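Purine nucleoside phosphorylase (Anopheles gambiae, PDB 2P4S) catalyses the phosphorolysis of purine (deoxy)ribonucleosides, preferring inosine and 2'-deoxyinosine, to release the free base and a pentose 1-phosphate in purine salvage. Local coordinates at residues D93-I98 with P184-H189; T100-R105 with H189-T194; D213-K218 with V299-M304; K218-L223 with E309-R314; K260-Q265 with S361-H366. One frame throughout, in Å; residues are numbered along the deposited sequence.

Contacts 1 and 2 are successive levels of one interface, helix 92-105 against helix 178-191, and both are held by aliphatic carbons, including the stem of Arg-186. Contacts 3 and 4 share Lys-218 and strand 214-221 nearer the middle of the chain. In contact 3 that strand meets the strand that runs on into the inhibitor pocket; in contact 4 its far end meets helix 307-315, beside a neighbouring subunit. Contacts 1 to 4 are buried. Contact 5, which joins two helices near the surface, is only partly so, and it is the one with a hydrogen bond across it.

Contact 1 of 5, residues D93-I98 with P184-H189; sequences DTLQEI and PVRVMH
Arg-186 presents two different surfaces: its aliphatic stem lies against Leu-95, while the flat guanidinium turns off to Phe-240, with which it makes a cation-pi contact, and hydrogen-bonds through NH1 to His-315. The bends at chi2 and chi3 separate the two jobs, leading the charge away from a greasy interface. This is helix-helix packing in the alpha/beta/alpha fold of the PNP/MTAP family: helix 92-105 lies on helix 178-191, which in turn rests on strand 161-167 through Met-188. The axes of the two short segments cross at -67° and come within 9.0 Å. Leu-95 splits its methyls between two successive residues, Leu-95 CD1 reaching Arg-186 CB at 3.8 Å and Leu-95 CD2 reaching Val-187 CG2 at 4.0 Å. One turn later Ile-98 arrives at roughly a right angle to Val-187. No hydrogen bond links the two segments, and apolar packing of methyl and methylene groups does the work. Val-187 CG2, anti to its carbonyl carbon, is the shared target, touched by both Leu-95 CD2 and Ile-98 CG2, the latter 3.9 Å from it.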
# COMPACT_ATOMS: atom_id res chain seq x y z
N ASP A 93 5.26 25.76 13.60
CA ASP A 93 4.70 27.01 14.08
C ASP A 93 3.20 26.96 14.30
O ASP A 93 2.72 27.42 15.31
CB ASP A 93 5.11 28.17 13.15
CG ASP A 93 6.59 28.53 13.32
OD1 ASP A 93 7.03 28.64 14.49
OD2 ASP A 93 7.31 28.69 12.30
N THR A 94 2.48 26.38 13.35
CA THR A 94 1.06 26.15 13.52
C THR A 94 0.78 25.26 14.73
O THR A 94 -0.15 25.52 15.48
CB THR A 94 0.45 25.49 12.26
OG1 THR A 94 0.64 26.35 11.15
CG2 THR A 94 -1.05 25.19 12.44
N LEU A 95 1.58 24.20 14.90
CA LEU A 95 1.40 23.24 16.00
C LEU A 95 1.64 23.93 17.34
O LEU A 95 0.88 23.74 18.29
CB LEU A 95 2.29 21.99 15.80
CG LEU A 95 1.85 21.13 14.60
CD1 LEU A 95 2.84 20.06 14.20
CD2 LEU A 95 0.48 20.50 14.86
N GLN A 96 2.70 24.74 17.39
CA GLN A 96 2.92 25.59 18.56
C GLN A 96 1.75 26.60 18.81
O GLN A 96 1.36 26.78 19.96
CB GLN A 96 4.32 26.22 18.55
CG GLN A 96 4.71 26.93 19.88
CD GLN A 96 5.10 25.99 21.02
OE1 GLN A 96 4.40 25.89 22.04
NE2 GLN A 96 6.23 25.31 20.86
N GLU A 97 1.15 27.18 17.76
CA GLU A 97 -0.11 27.95 17.89
C GLU A 97 -1.18 27.15 18.68
O GLU A 97 -1.77 27.65 19.68
CB GLU A 97 -0.75 28.31 16.52
CG GLU A 97 -0.07 29.33 15.56
CD GLU A 97 -0.84 29.44 14.18
OE1 GLU A 97 -2.12 29.43 14.19
OE2 GLU A 97 -0.18 29.55 13.09
N ILE A 98 -1.45 25.93 18.21
CA ILE A 98 -2.44 25.06 18.84
C ILE A 98 -2.04 24.75 20.29
O ILE A 98 -2.88 24.82 21.21
CB ILE A 98 -2.67 23.72 18.01
CG1 ILE A 98 -2.88 24.02 16.51
CG2 ILE A 98 -3.77 22.85 18.64
CD1 ILE A 98 -2.98 22.75 15.61
N PRO A 184 -2.49 15.63 16.71
CA PRO A 184 -2.65 15.84 18.16
C PRO A 184 -1.54 15.27 19.04
O PRO A 184 -1.31 15.78 20.17
CB PRO A 184 -3.96 15.13 18.46
CG PRO A 184 -4.71 15.21 17.10
CD PRO A 184 -3.67 14.94 16.12
N VAL A 185 -0.83 14.26 18.53
CA VAL A 185 0.40 13.77 19.19
C VAL A 185 1.54 14.81 19.22
O VAL A 185 2.28 14.87 20.19
CB VAL A 185 0.90 12.41 18.60
CG1 VAL A 185 2.14 11.89 19.31
CG2 VAL A 185 -0.24 11.34 18.61
N ARG A 186 1.72 15.58 18.14
CA ARG A 186 2.76 16.65 18.12
C ARG A 186 2.39 17.77 19.10
O ARG A 186 3.25 18.27 19.81
CB ARG A 186 2.93 17.27 16.77
CG ARG A 186 3.13 16.33 15.60
CD ARG A 186 4.54 16.04 15.48
NE ARG A 186 5.02 15.97 14.10
CZ ARG A 186 6.05 15.20 13.74
NH1 ARG A 186 6.70 14.43 14.67
NH2 ARG A 186 6.44 15.19 12.48
N VAL A 187 1.10 18.11 19.16
CA VAL A 187 0.57 19.04 20.14
C VAL A 187 0.79 18.55 21.61
O VAL A 187 1.28 19.33 22.43
CB VAL A 187 -0.95 19.35 19.87
CG1 VAL A 187 -1.47 20.26 20.93
CG2 VAL A 187 -1.12 19.99 18.50
N MET A 188 0.41 17.31 21.93
CA MET A 188 0.73 16.72 23.24
C MET A 188 2.21 16.91 23.63
O MET A 188 2.52 17.34 24.73
CB MET A 188 0.35 15.24 23.28
CG MET A 188 -1.15 14.91 23.27
SD MET A 188 -1.42 13.12 22.97
CE MET A 188 -3.17 13.03 23.31
N HIS A 189 3.13 16.61 22.72
CA HIS A 189 4.55 16.80 22.95
C HIS A 189 4.88 18.28 23.25
O HIS A 189 5.55 18.60 24.25
CB HIS A 189 5.30 16.31 21.71
CG HIS A 189 6.73 16.72 21.64
ND1 HIS A 189 7.70 16.25 22.51
CD2 HIS A 189 7.39 17.50 20.74
CE1 HIS A 189 8.87 16.76 22.18
NE2 HIS A 189 8.71 17.52 21.10

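Contact 2 of 5, residues T100-R105 with H189-T194; sequences TYLLER and HLIGCT
Ile-191 meets both Leu-102 and Leu-103, and its side chain can be followed outward. CB splits into two branches. On the short one, Ile-191 CG2 sits 4.1 Å from Leu-103 CD2. The longer branch leaves with CG1 anti to the carbonyl carbon (chi1 -74°), which brings Ile-191 CG1 to 4.0 Å from Leu-103 CG, the two side chains sliding past one another in opposite directions. An extended chi2 (168°) then carries Ile-191 CD1 on to 4.1 Å from Leu-102 CD1, that leucine crossing it at about a right angle. Phe-155 of strand 152-158 touches both Leu-102 and Ile-191, tying the helix pair to the sheet. At the outer side of helix 92-105, Arg-105 folds back over Tyr-101: its guanidinium lays one face over Tyr-101 CE1, and Arg-105 NH1 bonds in plane to a lone pair of Tyr-101 O at 2.8 Å. Just beyond Ile-191, Gly-192 turns to positive phi (108°) and closes helix 178-191 with a Schellman motif, the classic glycine C-terminal cap that here delivers the chain into strand 195-204.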
# COMPACT_ATOMS: atom_id res chain seq x y z
N THR A 100 -0.07 26.49 22.35
CA THR A 100 -0.16 27.77 23.09
C THR A 100 -1.62 28.11 23.39
O THR A 100 -1.93 28.46 24.53
CB THR A 100 0.58 28.92 22.38
OG1 THR A 100 1.99 28.68 22.44
CG2 THR A 100 0.32 30.25 23.09
N TYR A 101 -2.48 27.94 22.38
CA TYR A 101 -3.93 28.12 22.53
C TYR A 101 -4.48 27.37 23.73
O TYR A 101 -5.26 27.90 24.53
CB TYR A 101 -4.67 27.68 21.26
CG TYR A 101 -6.16 27.81 21.38
CD1 TYR A 101 -6.81 29.02 21.05
CD2 TYR A 101 -6.94 26.74 21.84
CE1 TYR A 101 -8.18 29.16 21.19
CE2 TYR A 101 -8.31 26.86 21.99
CZ TYR A 101 -8.94 28.09 21.65
OH TYR A 101 -10.31 28.22 21.82
N LEU A 102 -4.12 26.11 23.84
CA LEU A 102 -4.62 25.28 24.95
C LEU A 102 -3.90 25.62 26.28
O LEU A 102 -4.52 25.67 27.32
CB LEU A 102 -4.43 23.79 24.58
CG LEU A 102 -5.22 23.29 23.34
CD1 LEU A 102 -4.65 21.98 22.76
CD2 LEU A 102 -6.66 23.13 23.74
N LEU A 103 -2.59 25.83 26.22
CA LEU A 103 -1.81 26.13 27.42
C LEU A 103 -2.26 27.43 28.10
O LEU A 103 -2.18 27.53 29.31
CB LEU A 103 -0.32 26.23 27.09
CG LEU A 103 0.43 24.93 26.75
CD1 LEU A 103 1.83 25.26 26.20
CD2 LEU A 103 0.49 24.02 27.94
N GLU A 104 -2.75 28.39 27.29
CA GLU A 104 -3.39 29.65 27.74
C GLU A 104 -4.73 29.44 28.40
O GLU A 104 -5.15 30.24 29.25
CB GLU A 104 -3.51 30.62 26.55
CG GLU A 104 -2.13 31.24 26.23
CD GLU A 104 -2.11 32.16 24.99
OE1 GLU A 104 -3.11 32.20 24.22
OE2 GLU A 104 -1.04 32.81 24.77
N ARG A 105 -5.39 28.33 28.09
CA ARG A 105 -6.75 28.09 28.57
C ARG A 105 -6.92 26.99 29.61
O ARG A 105 -8.02 26.69 30.03
CB ARG A 105 -7.70 27.90 27.38
CG ARG A 105 -7.83 29.18 26.62
CD ARG A 105 -8.41 29.03 25.23
NE ARG A 105 -8.50 30.35 24.61
CZ ARG A 105 -7.48 31.00 24.05
NH1 ARG A 105 -6.27 30.47 23.98
NH2 ARG A 105 -7.70 32.20 23.52
N HIS A 189 3.13 16.61 22.72
CA HIS A 189 4.55 16.80 22.95
C HIS A 189 4.88 18.28 23.25
O HIS A 189 5.55 18.60 24.25
CB HIS A 189 5.30 16.31 21.71
CG HIS A 189 6.73 16.72 21.64
ND1 HIS A 189 7.70 16.25 22.51
CD2 HIS A 189 7.39 17.50 20.74
CE1 HIS A 189 8.87 16.76 22.18
NE2 HIS A 189 8.71 17.52 21.10
N LEU A 190 4.42 19.18 22.39
CA LEU A 190 4.69 20.60 22.55
C LEU A 190 4.17 21.13 23.89
O LEU A 190 4.79 21.97 24.51
CB LEU A 190 4.10 21.39 21.39
CG LEU A 190 4.79 21.22 20.04
CD1 LEU A 190 4.06 22.09 19.00
CD2 LEU A 190 6.30 21.55 20.13
N ILE A 191 3.03 20.61 24.34
CA ILE A 191 2.50 20.86 25.68
C ILE A 191 3.34 20.27 26.83
O ILE A 191 3.17 20.68 27.97
CB ILE A 191 1.04 20.36 25.73
CG1 ILE A 191 0.14 21.35 24.95
CG2 ILE A 191 0.55 20.03 27.17
CD1 ILE A 191 -1.25 20.81 24.69
N GLY A 192 4.21 19.29 26.53
CA GLY A 192 5.03 18.64 27.52
C GLY A 192 4.70 17.20 27.90
O GLY A 192 5.30 16.69 28.81
N CYS A 193 3.74 16.54 27.23
CA CYS A 193 3.56 15.08 27.41
C CYS A 193 4.83 14.31 27.02
O CYS A 193 5.39 14.52 25.92
CB CYS A 193 2.37 14.54 26.62
SG CYS A 193 0.79 15.23 27.10
N THR A 194 5.28 13.44 27.94
CA THR A 194 6.45 12.58 27.71
C THR A 194 5.98 11.19 27.29
O THR A 194 6.72 10.41 26.70
CB THR A 194 7.37 12.43 29.01
OG1 THR A 194 6.55 12.03 30.09
CG2 THR A 194 8.10 13.74 29.41

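Contact 3 of 5, residues D213-K218 with V299-M304; sequences DIMLIK and VDAIGM. With DIH (7-[[(3R,4R)-3-(hydroxymethyl)-4-oxidanyl-pyrrolidin-1-ium-1-yl]methyl]-3,5-dihydropyrrolo[3,2-d]pyrimidin-4-one), chain F.
Met-215 and Ala-301 form the tight part of this contact. The thioether tip closes on the alanine methyl, with Met-215 CE 3.6 Å and Met-215 SD 3.7 Å from Ala-301 CB. A bend at chi3 (72°) lets sulfur and methyl both lie against that one carbon. Strands 214-221 and 301-303 do not pair with each other; each pairs with strand 272-279, and the sheet curls into the distorted barrel known from trimeric purine nucleoside phosphorylases. Packing is looser toward Asp-300, where Met-215 SD touches only Asp-300 CB, at 3.9 Å. The carboxylate turns to other partners, OD1 to Asn-206 and OD2 to the backbone N of Val-276. On the exposed side, Lys-218 stretches out to a cation-pi contact with Tyr-334 of a neighbouring subunit. Beyond Ala-301 the chain lines the inhibitor pocket. Ile-302 O and Gly-303 CA each come within 3.4 Å of DIH N3, and Met-304 SD within 3.5 Å of DIH C2', by the pyrrolidine ring that takes the place of the sugar. Apart from the Ile-302 carbonyl near N3, these segments therefore give the ligand chiefly apolar surface, while Glu-286, Asn-328, Tyr-173 and His-342 supply hydrogen bonds.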
# COMPACT_ATOMS: atom_id res chain seq x y z
N ASP A 213 -11.34 -9.20 25.65
CA ASP A 213 -9.93 -9.24 26.04
C ASP A 213 -9.30 -7.92 25.72
O ASP A 213 -9.73 -7.21 24.77
CB ASP A 213 -9.16 -10.33 25.24
CG ASP A 213 -9.51 -11.78 25.68
OD1 ASP A 213 -10.29 -11.99 26.64
OD2 ASP A 213 -9.00 -12.73 25.03
N ILE A 214 -8.24 -7.59 26.47
CA ILE A 214 -7.36 -6.50 26.15
C ILE A 214 -6.05 -7.10 25.66
O ILE A 214 -5.40 -7.88 26.38
CB ILE A 214 -7.13 -5.64 27.39
CG1 ILE A 214 -8.45 -4.96 27.80
CG2 ILE A 214 -5.96 -4.66 27.23
CD1 ILE A 214 -8.38 -4.35 29.19
N MET A 215 -5.68 -6.78 24.43
CA MET A 215 -4.37 -7.12 23.92
C MET A 215 -3.42 -5.95 24.06
O MET A 215 -3.56 -4.96 23.33
CB MET A 215 -4.44 -7.52 22.45
CG MET A 215 -3.13 -8.18 21.97
SD MET A 215 -2.95 -8.12 20.20
CE MET A 215 -2.60 -6.36 19.91
N LEU A 216 -2.41 -6.08 24.93
CA LEU A 216 -1.24 -5.19 24.87
C LEU A 216 -0.61 -5.28 23.49
O LEU A 216 -0.40 -6.35 22.95
CB LEU A 216 -0.15 -5.53 25.89
CG LEU A 216 -0.68 -5.71 27.33
CD1 LEU A 216 0.40 -6.21 28.26
CD2 LEU A 216 -1.41 -4.44 27.85
N ILE A 217 -0.28 -4.12 22.94
CA ILE A 217 0.41 -4.08 21.69
C ILE A 217 1.88 -4.18 22.00
O ILE A 217 2.46 -3.33 22.70
CB ILE A 217 0.01 -2.85 20.83
CG1 ILE A 217 -1.53 -2.80 20.69
CG2 ILE A 217 0.77 -2.88 19.46
CD1 ILE A 217 -2.09 -1.58 19.87
N LYS A 218 2.48 -5.26 21.53
CA LYS A 218 3.87 -5.49 21.71
C LYS A 218 4.60 -4.96 20.46
O LYS A 218 5.77 -4.57 20.54
CB LYS A 218 4.12 -6.99 21.91
CG LYS A 218 5.59 -7.35 22.03
CD LYS A 218 5.83 -8.87 22.27
CE LYS A 218 7.26 -9.10 22.80
NZ LYS A 218 7.45 -10.63 22.96
N VAL A 299 -0.06 -11.16 12.50
CA VAL A 299 -1.00 -10.20 13.10
C VAL A 299 -1.99 -10.88 14.05
O VAL A 299 -2.71 -11.84 13.65
CB VAL A 299 -1.76 -9.40 11.98
CG1 VAL A 299 -2.95 -8.57 12.55
CG2 VAL A 299 -0.77 -8.54 11.15
N ASP A 300 -2.09 -10.36 15.28
CA ASP A 300 -3.10 -10.86 16.22
C ASP A 300 -4.36 -10.04 16.29
O ASP A 300 -5.40 -10.59 16.60
CB ASP A 300 -2.53 -11.01 17.65
CG ASP A 300 -1.38 -11.96 17.68
OD1 ASP A 300 -1.59 -13.20 17.55
OD2 ASP A 300 -0.26 -11.47 17.73
N ALA A 301 -4.25 -8.74 16.03
CA ALA A 301 -5.38 -7.81 16.21
C ALA A 301 -5.43 -6.87 15.02
O ALA A 301 -4.42 -6.33 14.63
CB ALA A 301 -5.28 -7.01 17.54
N ILE A 302 -6.61 -6.71 14.43
CA ILE A 302 -6.76 -5.90 13.23
C ILE A 302 -7.61 -4.67 13.52
O ILE A 302 -8.73 -4.79 14.03
CB ILE A 302 -7.41 -6.68 12.05
CG1 ILE A 302 -6.54 -7.90 11.62
CG2 ILE A 302 -7.62 -5.71 10.84
CD1 ILE A 302 -7.34 -9.04 10.78
N GLY A 303 -7.07 -3.50 13.19
CA GLY A 303 -7.75 -2.27 13.46
C GLY A 303 -7.59 -1.28 12.34
O GLY A 303 -7.18 -1.67 11.25
N MET A 304 -7.90 0.00 12.61
CA MET A 304 -7.81 1.07 11.60
C MET A 304 -7.23 2.39 12.13
O MET A 304 -7.59 3.45 11.63
CB MET A 304 -9.21 1.36 11.02
CG MET A 304 -9.89 0.13 10.41
SD MET A 304 -11.51 0.56 9.83
CE MET A 304 -12.18 -1.02 9.26
O5' DIH F . -16.45 -0.30 14.06
C5' DIH F . -15.53 0.28 13.12
C4' DIH F . -14.52 1.06 13.93
C6' DIH F . -13.87 0.19 15.03
C3' DIH F . -13.41 1.56 13.04
O3' DIH F . -12.97 2.83 13.54
C2' DIH F . -12.29 0.56 13.26
N1' DIH F . -12.42 0.27 14.73
C10 DIH F . -11.55 -0.86 15.10
C9 DIH F . -12.02 -2.27 14.79
C8 DIH F . -12.83 -3.07 15.64
N7 DIH F . -13.02 -4.28 15.03
C5 DIH F . -12.38 -4.29 13.83
C6 DIH F . -12.17 -5.32 12.77
O6 DIH F . -12.70 -6.51 12.85
N1 DIH F . -11.42 -4.93 11.72
C2 DIH F . -10.86 -3.69 11.61
N3 DIH F . -11.00 -2.75 12.56
C4 DIH F . -11.75 -3.05 13.67

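Contact 4 of 5, residues K218-L223 with E309-R314; sequences KDHINL and EIITAR
His-220, whose imidazole meets Ile-311 obliquely, follows a doubly gripped carboxylate oxygen: Asp-219 OD2 is held by Tyr-334 OH and by the backbone N of Ala-289, both of a neighbouring subunit. In the alpha/beta/alpha fold of this family, the contact sets the end of strand 214-221 against helix 307-315, right at the trimer interface. The other carboxylate oxygen stays within the strand, where His-220 N bonds Asp-219 OD1 at 2.9 Å. That bond is bent, and the donor stands 39° out of the carboxylate plane. Asp-219 thus ties the strand backbone to the next chain. The imidazole of His-220 is held by Tyr-251, which hydrogen-bonds to ND1 and meets the ring nearly at right angles. His-220 CE1 comes 4.3 Å from Ile-311 CG1, a modest approach. Asn-222 packs closer. As the N-cap of helix 223-226 it gives OD1 to the backbone N of Gly-225, and this bond fixes which way round the amide lies. With CG anti to the backbone N (chi1 -171°), the other end of the amide is sent across to the isoleucine, where Asn-222 ND2 sits only 3.3 Å from the methyl Ile-311 CD1.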
# COMPACT_ATOMS: atom_id res chain seq x y z
N LYS A 218 2.48 -5.26 21.53
CA LYS A 218 3.87 -5.49 21.71
C LYS A 218 4.60 -4.96 20.46
O LYS A 218 5.77 -4.57 20.54
CB LYS A 218 4.12 -6.99 21.91
CG LYS A 218 5.59 -7.35 22.03
CD LYS A 218 5.83 -8.87 22.27
CE LYS A 218 7.26 -9.10 22.80
NZ LYS A 218 7.45 -10.63 22.96
N ASP A 219 3.92 -4.99 19.32
CA ASP A 219 4.52 -4.59 18.07
C ASP A 219 3.42 -4.35 17.05
O ASP A 219 2.27 -4.70 17.28
CB ASP A 219 5.49 -5.68 17.56
CG ASP A 219 6.64 -5.09 16.74
OD1 ASP A 219 6.59 -3.86 16.42
OD2 ASP A 219 7.55 -5.84 16.39
N HIS A 220 3.77 -3.74 15.93
CA HIS A 220 2.82 -3.59 14.85
C HIS A 220 3.49 -3.91 13.48
O HIS A 220 4.71 -4.02 13.37
CB HIS A 220 2.16 -2.18 14.86
CG HIS A 220 3.10 -1.06 14.53
ND1 HIS A 220 3.20 0.08 15.30
CD2 HIS A 220 3.99 -0.92 13.53
CE1 HIS A 220 4.11 0.88 14.76
NE2 HIS A 220 4.60 0.30 13.69
N ILE A 221 2.66 -4.07 12.46
CA ILE A 221 3.12 -4.21 11.09
C ILE A 221 2.43 -3.06 10.40
O ILE A 221 1.18 -3.03 10.36
CB ILE A 221 2.71 -5.59 10.44
CG1 ILE A 221 3.51 -6.75 11.05
CG2 ILE A 221 3.00 -5.53 8.92
CD1 ILE A 221 2.94 -8.21 10.82
N ASN A 222 3.22 -2.11 9.90
CA ASN A 222 2.71 -0.93 9.27
C ASN A 222 2.61 -1.14 7.75
O ASN A 222 3.50 -0.74 7.04
CB ASN A 222 3.55 0.33 9.59
CG ASN A 222 2.85 1.58 9.08
OD1 ASN A 222 1.71 1.49 8.59
ND2 ASN A 222 3.51 2.73 9.16
N LEU A 223 1.54 -1.79 7.28
CA LEU A 223 1.30 -2.04 5.87
C LEU A 223 1.11 -0.75 5.03
O LEU A 223 1.56 -0.67 3.88
CB LEU A 223 0.08 -2.94 5.71
CG LEU A 223 0.15 -4.38 6.26
CD1 LEU A 223 -1.17 -5.12 5.99
CD2 LEU A 223 1.36 -5.10 5.60
N GLU A 309 -0.10 7.39 14.85
CA GLU A 309 0.03 8.13 16.12
C GLU A 309 1.29 7.72 16.93
O GLU A 309 2.04 8.57 17.45
CB GLU A 309 -1.25 7.90 16.97
CG GLU A 309 -2.53 8.45 16.35
CD GLU A 309 -3.79 7.70 16.80
OE1 GLU A 309 -3.69 6.82 17.68
OE2 GLU A 309 -4.89 7.99 16.28
N ILE A 310 1.47 6.41 17.10
CA ILE A 310 2.67 5.85 17.71
C ILE A 310 3.96 6.24 16.99
O ILE A 310 4.92 6.59 17.63
CB ILE A 310 2.55 4.29 17.84
CG1 ILE A 310 1.36 3.93 18.78
CG2 ILE A 310 3.86 3.68 18.35
CD1 ILE A 310 1.66 4.13 20.33
N ILE A 311 3.98 6.21 15.67
CA ILE A 311 5.18 6.58 14.92
C ILE A 311 5.54 8.06 15.12
O ILE A 311 6.72 8.45 15.28
CB ILE A 311 4.96 6.26 13.42
CG1 ILE A 311 5.04 4.75 13.19
CG2 ILE A 311 5.97 6.95 12.52
CD1 ILE A 311 4.81 4.35 11.71
N THR A 312 4.51 8.91 15.10
CA THR A 312 4.69 10.33 15.42
C THR A 312 5.21 10.54 16.86
O THR A 312 6.07 11.36 17.09
CB THR A 312 3.36 11.08 15.20
OG1 THR A 312 2.93 10.85 13.83
CG2 THR A 312 3.53 12.56 15.46
N ALA A 313 4.67 9.80 17.82
CA ALA A 313 5.11 9.87 19.20
C ALA A 313 6.59 9.50 19.34
O ALA A 313 7.35 10.19 20.00
CB ALA A 313 4.28 8.97 20.07
N ARG A 314 6.99 8.42 18.68
CA ARG A 314 8.37 7.92 18.75
C ARG A 314 9.29 8.91 18.12
O ARG A 314 10.36 9.15 18.62
CB ARG A 314 8.48 6.55 18.02
CG ARG A 314 7.80 5.43 18.78
CD ARG A 314 8.23 5.44 20.28
NE ARG A 314 9.56 4.86 20.41
CZ ARG A 314 10.43 5.12 21.39
NH1 ARG A 314 10.12 6.00 22.35
NH2 ARG A 314 11.63 4.51 21.38

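Contact 5 of 5, residues K260-Q265 with S361-H366; sequences KVIARQ and SRIVKH
Ile-262 is the first residue of 260-265 to touch the C-terminal helix. Ile-262 CG2 rests 3.9 Å from Arg-362 CB, while Ile-262 CD1 runs on to the next residue, 3.7 Å from both the backbone N and CG1 of Ile-363. That partner lies across it at about a right angle, its own chi2 of 107° close to eclipsed. The next two residues turn elsewhere; Ala-263 packs against Leu-272 of the sheet. Gln-265, one turn on from Ile-262, brings the polar edge. Its chain extends beyond CG so that Gln-265 OE1 meets Arg-362 NH1 at 3.3 Å, a long but fairly straight hydrogen bond. The oxygen lies in the guanidinium plane, at its edge; seen from the amide, however, the donor stands 48° above the carbonyl plane, away from a lone pair. Arg-362 has a stronger partner in its own helix, since NE forms a salt bridge with Glu-358, which probably helps to position the guanidinium. Deeper in, Val-364 reaches strand 161-167. A greasy layer with a polar edge, between segments crossing at 134°, obliquely antiparallel, is how helices 253-265 and 353-370 pack together over the central sheet in this alpha/beta/alpha fold.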
# COMPACT_ATOMS: atom_id res chain seq x y z
N LYS A 260 0.77 -6.27 32.94
CA LYS A 260 0.52 -7.66 33.29
C LYS A 260 0.37 -7.84 34.81
O LYS A 260 -0.40 -8.67 35.27
CB LYS A 260 1.64 -8.56 32.75
CG LYS A 260 1.73 -8.64 31.23
CD LYS A 260 3.05 -9.30 30.78
CE LYS A 260 3.05 -9.54 29.29
NZ LYS A 260 4.37 -10.09 28.71
N VAL A 261 1.13 -7.06 35.58
CA VAL A 261 1.03 -7.02 37.03
C VAL A 261 -0.30 -6.40 37.50
O VAL A 261 -0.99 -6.99 38.36
CB VAL A 261 2.22 -6.24 37.64
CG1 VAL A 261 2.06 -6.11 39.15
CG2 VAL A 261 3.57 -6.93 37.27
N ILE A 262 -0.69 -5.27 36.89
CA ILE A 262 -1.98 -4.66 37.11
C ILE A 262 -3.12 -5.61 36.74
O ILE A 262 -4.09 -5.73 37.48
CB ILE A 262 -2.11 -3.30 36.29
CG1 ILE A 262 -1.09 -2.26 36.80
CG2 ILE A 262 -3.56 -2.84 36.24
CD1 ILE A 262 -0.62 -1.22 35.73
N ALA A 263 -3.00 -6.30 35.61
CA ALA A 263 -4.06 -7.23 35.19
C ALA A 263 -4.38 -8.19 36.30
O ALA A 263 -5.56 -8.43 36.59
CB ALA A 263 -3.68 -8.01 33.90
N ARG A 264 -3.35 -8.78 36.90
CA ARG A 264 -3.62 -9.71 38.01
C ARG A 264 -4.17 -9.00 39.29
O ARG A 264 -5.07 -9.53 39.95
CB ARG A 264 -2.41 -10.64 38.30
CG ARG A 264 -2.82 -11.74 39.26
CD ARG A 264 -1.86 -12.88 39.37
NE ARG A 264 -2.30 -13.76 40.44
CZ ARG A 264 -1.48 -14.52 41.16
NH1 ARG A 264 -0.15 -14.53 40.97
NH2 ARG A 264 -2.02 -15.27 42.11
N GLN A 265 -3.64 -7.82 39.63
CA GLN A 265 -4.18 -7.02 40.77
C GLN A 265 -5.69 -6.76 40.66
O GLN A 265 -6.38 -6.79 41.66
CB GLN A 265 -3.48 -5.67 40.92
CG GLN A 265 -1.98 -5.76 41.28
CD GLN A 265 -1.29 -4.39 41.10
OE1 GLN A 265 -1.89 -3.42 40.56
NE2 GLN A 265 -0.03 -4.30 41.54
N SER A 361 -5.84 3.91 34.70
CA SER A 361 -5.51 4.69 35.89
C SER A 361 -4.29 4.16 36.66
O SER A 361 -3.39 4.92 37.06
CB SER A 361 -6.78 4.73 36.75
OG SER A 361 -6.53 5.42 37.92
N ARG A 362 -4.21 2.84 36.81
CA ARG A 362 -3.00 2.20 37.36
C ARG A 362 -1.73 2.31 36.51
O ARG A 362 -0.66 2.47 37.08
CB ARG A 362 -3.30 0.77 37.76
CG ARG A 362 -4.31 0.74 38.85
CD ARG A 362 -4.38 -0.55 39.57
NE ARG A 362 -5.48 -0.51 40.54
CZ ARG A 362 -5.57 -1.30 41.61
NH1 ARG A 362 -4.64 -2.22 41.84
NH2 ARG A 362 -6.62 -1.19 42.43
N ILE A 363 -1.84 2.24 35.16
CA ILE A 363 -0.68 2.55 34.29
C ILE A 363 -0.16 3.97 34.43
O ILE A 363 1.04 4.19 34.53
CB ILE A 363 -0.91 2.20 32.77
CG1 ILE A 363 -0.62 0.71 32.53
CG2 ILE A 363 0.09 2.95 31.85
CD1 ILE A 363 -1.88 -0.02 32.31
N VAL A 364 -1.07 4.94 34.42
CA VAL A 364 -0.68 6.35 34.55
C VAL A 364 -0.03 6.58 35.93
O VAL A 364 0.99 7.31 36.05
CB VAL A 364 -1.95 7.26 34.36
CG1 VAL A 364 -1.67 8.71 34.80
CG2 VAL A 364 -2.42 7.21 32.92
N LYS A 365 -0.61 5.95 36.96
CA LYS A 365 -0.04 6.01 38.31
C LYS A 365 1.39 5.44 38.34
O LYS A 365 2.27 6.03 38.96
CB LYS A 365 -0.96 5.30 39.29
CG LYS A 365 -0.35 4.99 40.69
CD LYS A 365 -1.22 3.90 41.39
CE LYS A 365 -1.04 3.94 42.93
NZ LYS A 365 0.19 3.22 43.36
N HIS A 366 1.65 4.36 37.62
CA HIS A 366 2.99 3.84 37.50
C HIS A 366 4.00 4.81 36.79
O HIS A 366 5.14 5.05 37.25
CB HIS A 366 2.96 2.46 36.82
CG HIS A 366 4.31 1.81 36.72
ND1 HIS A 366 4.92 1.20 37.80
CD2 HIS A 366 5.19 1.71 35.69
CE1 HIS A 366 6.10 0.73 37.42
NE2 HIS A 366 6.28 1.04 36.15